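Local atomic coordinates of glycoside Hydrolase (Bacteroides uniformis, PDB entry 5T99), a protein that probably hydrolyses beta-galactosidic bonds as a family 2 glycoside hydrolase in an agarose-degrading pathway, and binds the inhibitor galacto-isofagomine. Residues G289-C294 / F300-E305. Numbering follows the deposited sequence.
Sequences GIRKIC and FFLNGE. With EDO (1,2-ethanediol), chain J.
Asn-303 has CG anti to its own carbonyl carbon (chi1 -66°), which places OD1 at the backbone of Arg-291 and Lys-292. Asn-303 OD1 accepts the N-H of Lys-292 (N to OD1 3.0 Å), with the donor tilted 26° from the plane of the side-chain amide carbonyl. Phe-300 has CG anti to the backbone N (chi1 -156°), and its ring swings under the Cys-294 carbonyl. Cys-294 O sits over the centre of the Phe-300 ring, 3.9 Å above its plane. Cys-294 O also lies at the edge of the Phe-301 ring, in its plane, and accepts the N-H of Phe-301 (Phe-301 N to Cys-294 O 2.7 Å). Cys-294 N donates in return to Phe-301 O, so this pair is hydrogen-bonded in both directions. The next pair, Ile-293 with Leu-302, is non-hydrogen-bonded. Past it, Asn-303 N gives Lys-292 O a nearly straight bond of 2.9 Å. Asn-303 thus grips both the N-H and the C=O of Lys-292, one through its side chain and one through its backbone.

The two strands form the antiparallel hairpin 293-296/299-302. A type I' turn from Leu-302 to Glu-305 then leads into strand 305-313 of the TIM barrel. Positive phi at Asn-303 and Gly-304 fits this turn.

Beside the turn, the Lys-292 side chain lies along the backbone of Asn-303 and Gly-304, with Lys-292 CE 3.6 Å from Gly-304 N. Lys-292 NZ is hydrogen-bonded to Val-194 O. On the Ile-293 side, Leu-302 CD1 touches Ile-293 CG2 at 4.0 Å and Arg-291 CG at 3.7 Å. Phe-300 CE2 meets Ile-293 CB obliquely. Both Ile-293 and Phe-300 also rest on Ile-410 of barrel strand 409-416. Asn-303 ND2 donates to Trp-260 O, and Arg-291 NE to Pro-407 O.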
# COMPACT_ATOMS: atom_id res chain seq x y z
N GLY A 289 -0.26 13.06 -14.19
CA GLY A 289 -0.75 12.33 -15.34
C GLY A 289 -1.95 13.02 -15.97
O GLY A 289 -2.56 13.91 -15.37
N ILE A 290 -2.28 12.58 -17.18
CA ILE A 290 -3.37 13.13 -17.96
C ILE A 290 -4.44 12.07 -18.18
O ILE A 290 -4.30 11.17 -19.02
CB ILE A 290 -2.86 13.70 -19.31
CG1 ILE A 290 -1.75 14.74 -19.06
CG2 ILE A 290 -4.01 14.31 -20.11
CD1 ILE A 290 -1.22 15.45 -20.30
N ARG A 291 -5.51 12.18 -17.40
CA ARG A 291 -6.66 11.29 -17.52
C ARG A 291 -7.88 12.03 -17.00
O ARG A 291 -7.75 12.90 -16.14
CB ARG A 291 -6.44 9.95 -16.78
CG ARG A 291 -6.85 9.86 -15.30
CD ARG A 291 -5.93 10.65 -14.41
NE ARG A 291 -6.35 10.66 -13.00
CZ ARG A 291 -7.18 11.56 -12.44
NH1 ARG A 291 -7.45 11.46 -11.14
NH2 ARG A 291 -7.74 12.55 -13.14
N LYS A 292 -9.03 11.69 -17.56
CA LYS A 292 -10.31 12.19 -17.07
C LYS A 292 -11.04 11.08 -16.30
O LYS A 292 -10.88 9.88 -16.59
CB LYS A 292 -11.21 12.74 -18.19
CG LYS A 292 -11.64 11.76 -19.26
CD LYS A 292 -12.36 12.47 -20.40
CE LYS A 292 -12.70 11.55 -21.57
NZ LYS A 292 -12.65 12.24 -22.89
N ILE A 293 -11.78 11.51 -15.28
CA ILE A 293 -12.63 10.60 -14.52
C ILE A 293 -14.02 11.19 -14.41
O ILE A 293 -14.22 12.40 -14.45
CB ILE A 293 -12.07 10.26 -13.12
CG1 ILE A 293 -11.79 11.52 -12.29
CG2 ILE A 293 -10.83 9.38 -13.25
CD1 ILE A 293 -11.78 11.28 -10.80
N CYS A 294 -14.99 10.31 -14.26
CA CYS A 294 -16.39 10.69 -14.31
C CYS A 294 -17.17 9.56 -13.64
O CYS A 294 -16.77 8.41 -13.71
CB CYS A 294 -16.81 10.86 -15.77
SG CYS A 294 -18.32 11.79 -15.99
N PHE A 300 -18.57 4.03 -12.88
CA PHE A 300 -17.39 4.90 -12.87
C PHE A 300 -16.73 4.83 -14.24
O PHE A 300 -16.76 3.78 -14.91
CB PHE A 300 -16.41 4.47 -11.76
CG PHE A 300 -15.49 5.57 -11.31
CD1 PHE A 300 -15.82 6.36 -10.20
CD2 PHE A 300 -14.30 5.84 -11.98
CE1 PHE A 300 -14.98 7.39 -9.79
CE2 PHE A 300 -13.46 6.87 -11.58
CZ PHE A 300 -13.80 7.65 -10.48
N PHE A 301 -16.13 5.94 -14.66
CA PHE A 301 -15.57 6.06 -15.99
C PHE A 301 -14.16 6.63 -15.94
O PHE A 301 -13.91 7.63 -15.26
CB PHE A 301 -16.47 6.94 -16.87
CG PHE A 301 -17.84 6.35 -17.11
CD1 PHE A 301 -18.11 5.62 -18.26
CD2 PHE A 301 -18.85 6.52 -16.16
CE1 PHE A 301 -19.37 5.06 -18.47
CE2 PHE A 301 -20.11 5.95 -16.35
CZ PHE A 301 -20.37 5.22 -17.51
N LEU A 302 -13.25 5.99 -16.68
CA LEU A 302 -11.87 6.43 -16.85
C LEU A 302 -11.61 6.66 -18.34
O LEU A 302 -11.77 5.74 -19.15
CB LEU A 302 -10.90 5.37 -16.29
CG LEU A 302 -9.41 5.64 -16.48
CD1 LEU A 302 -9.00 6.91 -15.75
CD2 LEU A 302 -8.57 4.46 -16.00
N ASN A 303 -11.23 7.88 -18.70
CA ASN A 303 -10.95 8.23 -20.10
C ASN A 303 -12.11 7.86 -21.05
O ASN A 303 -11.91 7.36 -22.16
CB ASN A 303 -9.60 7.61 -20.52
CG ASN A 303 -8.42 8.21 -19.76
OD1 ASN A 303 -8.44 9.40 -19.44
ND2 ASN A 303 -7.40 7.39 -19.47
N GLY A 304 -13.32 8.13 -20.58
CA GLY A 304 -14.54 7.88 -21.33
C GLY A 304 -15.06 6.45 -21.38
O GLY A 304 -16.05 6.21 -22.05
N GLU A 305 -14.40 5.50 -20.70
CA GLU A 305 -14.80 4.08 -20.73
C GLU A 305 -15.18 3.64 -19.32
O GLU A 305 -14.58 4.09 -18.34
CB GLU A 305 -13.66 3.20 -21.25
CG GLU A 305 -13.11 3.56 -22.64
CD GLU A 305 -14.05 3.18 -23.78
OE1 GLU A 305 -14.23 4.01 -24.71
OE2 GLU A 305 -14.61 2.05 -23.77
C1 EDO J . -4.57 15.20 -11.53
O1 EDO J . -4.65 16.16 -10.45
C2 EDO J . -3.29 15.34 -12.36
O2 EDO J . -2.44 14.17 -12.28